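Local coordinates for ORF112 (Cyprinid herpesvirus 3, PDB 4WCG), which binds left-handed Z-DNA through its Zalpha domain, the part described here, and may also bind RNA, at residues S39-M42 against N43-L47. Numbering follows the deposited sequence.
With SO4 (sulfate ion), chain F.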
ATOM      1  N   SER A  39      -7.127  13.022  -4.919  1.00 33.57           N
ATOM      2  CA  SER A  39      -8.289  13.148  -5.788  1.00 36.24           C
ATOM      3  C   SER A  39      -8.750  11.775  -6.257  1.00 31.28           C
ATOM      4  O   SER A  39      -7.970  11.019  -6.841  1.00 30.88           O
ATOM      5  CB  SER A  39      -7.962  14.028  -6.993  1.00 38.10           C
ATOM      6  OG  SER A  39      -8.904  13.845  -8.031  1.00 43.04           O
ATOM      7  N   GLU A  40     -10.016  11.447  -6.014  1.00 33.65           N
ATOM      8  CA  GLU A  40     -10.538  10.178  -6.503  1.00 34.10           C
ATOM      9  C   GLU A  40     -10.596  10.205  -8.027  1.00 32.13           C
ATOM     10  O   GLU A  40     -10.410   9.180  -8.681  1.00 32.71           O
ATOM     11  CB  GLU A  40     -11.916   9.875  -5.900  1.00 38.10           C
ATOM     12  CG  GLU A  40     -12.594   8.602  -6.432  1.00 42.05           C
ATOM     13  CD  GLU A  40     -11.769   7.324  -6.245  1.00 45.70           C
ATOM     14  OE1 GLU A  40     -10.864   7.287  -5.376  1.00 39.31           O
ATOM     15  OE2 GLU A  40     -12.047   6.345  -6.974  1.00 41.94           O
ATOM     16  N   GLU A  41     -10.835  11.386  -8.590  1.00 35.13           N
ATOM     17  CA  GLU A  41     -10.788  11.555 -10.036  1.00 36.15           C
ATOM     18  C   GLU A  41      -9.410  11.169 -10.586  1.00 37.67           C
ATOM     19  O   GLU A  41      -9.312  10.493 -11.608  1.00 33.84           O
ATOM     20  CB  GLU A  41     -11.134  12.995 -10.415  1.00 48.42           C
ATOM     21  CG  GLU A  41     -10.988  13.299 -11.894  1.00 62.14           C
ATOM     22  CD  GLU A  41     -11.789  14.517 -12.309  1.00 79.87           C
ATOM     23  OE1 GLU A  41     -12.979  14.599 -11.938  1.00 88.77           O
ATOM     24  OE2 GLU A  41     -11.227  15.393 -13.001  1.00 86.19           O
ATOM     25  N   MET A  42      -8.352  11.597  -9.900  1.00 33.46           N
ATOM     26  CA  MET A  42      -6.988  11.230 -10.292  1.00 31.21           C
ATOM     27  C   MET A  42      -6.765   9.721 -10.158  1.00 27.92           C
ATOM     28  O   MET A  42      -6.144   9.090 -11.016  1.00 25.40           O
ATOM     29  CB  MET A  42      -5.961  12.004  -9.452  1.00 30.41           C
ATOM     30  CG  MET A  42      -4.518  11.585  -9.681  1.00 36.19           C
ATOM     31  SD  MET A  42      -3.963  11.825 -11.381  1.00 38.74           S
ATOM     32  CE  MET A  42      -3.632  13.581 -11.395  1.00 42.55           C
ATOM     33  N   ASN A  43      -7.282   9.143  -9.081  1.00 26.07           N
ATOM     34  CA  ASN A  43      -7.175   7.697  -8.882  1.00 21.92           C
ATOM     35  C   ASN A  43      -7.727   6.926 -10.069  1.00 26.89           C
ATOM     36  O   ASN A  43      -7.095   6.007 -10.583  1.00 24.63           O
ATOM     37  CB  ASN A  43      -7.908   7.270  -7.622  1.00 25.42           C
ATOM     38  CG  ASN A  43      -7.169   7.643  -6.367  1.00 28.62           C
ATOM     39  OD1 ASN A  43      -5.949   7.835  -6.390  1.00 26.90           O
ATOM     40  ND2 ASN A  43      -7.896   7.753  -5.265  1.00 29.85           N
ATOM     41  N   LEU A  44      -8.914   7.319 -10.519  1.00 27.36           N
ATOM     42  CA  LEU A  44      -9.561   6.628 -11.621  1.00 26.41           C
ATOM     43  C   LEU A  44      -8.765   6.758 -12.919  1.00 25.72           C
ATOM     44  O   LEU A  44      -8.691   5.816 -13.701  1.00 26.72           O
ATOM     45  CB  LEU A  44     -10.986   7.157 -11.811  1.00 28.97           C
ATOM     46  CG  LEU A  44     -11.951   6.801 -10.678  1.00 30.67           C
ATOM     47  CD1 LEU A  44     -13.308   7.449 -10.882  1.00 34.16           C
ATOM     48  CD2 LEU A  44     -12.100   5.296 -10.577  1.00 33.41           C
ATOM     49  N   LYS A  45      -8.152   7.915 -13.143  1.00 28.47           N
ATOM     50  CA  LYS A  45      -7.351   8.107 -14.348  1.00 28.42           C
ATOM     51  C   LYS A  45      -6.104   7.213 -14.326  1.00 24.14           C
ATOM     52  O   LYS A  45      -5.699   6.661 -15.346  1.00 26.71           O
ATOM     53  CB  LYS A  45      -6.957   9.576 -14.495  1.00 31.26           C
ATOM     54  CG  LYS A  45      -8.150  10.503 -14.722  1.00 37.16           C
ATOM     55  CD  LYS A  45      -7.734  11.953 -14.623  1.00 47.72           C
ATOM     56  CE  LYS A  45      -8.902  12.880 -14.926  1.00 62.66           C
ATOM     57  NZ  LYS A  45      -8.468  14.303 -15.011  1.00 75.02           N
ATOM     58  N   ILE A  46      -5.492   7.089 -13.158  1.00 23.89           N
ATOM     59  CA  ILE A  46      -4.309   6.245 -13.013  1.00 24.49           C
ATOM     60  C   ILE A  46      -4.673   4.773 -13.216  1.00 25.57           C
ATOM     61  O   ILE A  46      -3.971   4.034 -13.902  1.00 25.17           O
ATOM     62  CB  ILE A  46      -3.672   6.449 -11.637  1.00 21.86           C
ATOM     63  CG1 ILE A  46      -3.092   7.861 -11.542  1.00 21.49           C
ATOM     64  CG2 ILE A  46      -2.581   5.408 -11.385  1.00 24.25           C
ATOM     65  CD1 ILE A  46      -2.624   8.231 -10.151  1.00 23.08           C
ATOM     66  N   LEU A  47      -5.789   4.357 -12.628  1.00 22.80           N
ATOM     67  CA  LEU A  47      -6.260   2.985 -12.786  1.00 21.87           C
ATOM     68  C   LEU A  47      -6.552   2.704 -14.256  1.00 27.16           C
ATOM     69  O   LEU A  47      -6.300   1.604 -14.761  1.00 27.52           O
ATOM     70  CB  LEU A  47      -7.509   2.747 -11.939  1.00 23.15           C
ATOM     71  CG  LEU A  47      -7.259   2.776 -10.431  1.00 23.99           C
ATOM     72  CD1 LEU A  47      -8.572   2.703  -9.669  1.00 28.86           C
ATOM     73  CD2 LEU A  47      -6.379   1.613 -10.023  1.00 26.02           C
TER
HETATM   74  S   SO4 F 302     -12.225  14.101  -6.400  0.75 73.21           S
HETATM   75  O1  SO4 F 302     -11.765  13.544  -5.130  0.75 66.29           O
HETATM   76  O2  SO4 F 302     -12.434  13.024  -7.363  0.75 74.32           O
HETATM   77  O3  SO4 F 302     -11.232  15.031  -6.929  0.75 73.75           O
HETATM   78  O4  SO4 F 302     -13.485  14.808  -6.188  0.75 77.88           O
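Glu-40 and Asn-43 meet side chain to side chain in the first turn of helix 40-52, the opening helix of the winged helix-turn-helix Zalpha domain, and illustrate how a helix start is held together. Asn-43 ND2 donates to Glu-40 OE1 at 3.0 Å, with an almost perfectly straight N-H...O angle of 179°. The oxygen lies in the plane of the amide, whereas the donor reaches it from above the carboxylate plane; the two flat groups stand 70° apart. A bend at chi2 folds the Glu-40 chain back along the helix, although its CB sets off away from the following turn. Its other oxygen, OE2, forms a salt bridge with Arg-84, tying the helix start to the loop that leads into the wing.

The tighter side begins with Asn-43 itself, buried against His-75 of helix 69-81; next to it Met-42 CG rests 3.9 Å from Ile-46 CD1, the two side chains one turn apart and both also touching Leu-65. The solvent side is looser: exposed Glu-41 and Lys-45 share a long salt bridge, Glu-41 OE2 to Lys-45 NZ at 3.6 Å, with the lysine chain extended beyond CG.

At the N-terminal end of the helix, Ser-39 is the N-cap. Ser-39 OG, placed anti to the backbone N (chi1 162°), accepts from Met-42 N at 3.0 Å. A sulfate, probably from the crystallisation liquor, sits where the helix dipole would favour an anion and takes three bonds, each through a different oxygen: O3 from Ser-39 OG, O2 from Glu-41 N, and O1 from Glu-40 N, the last at 2.9 Å.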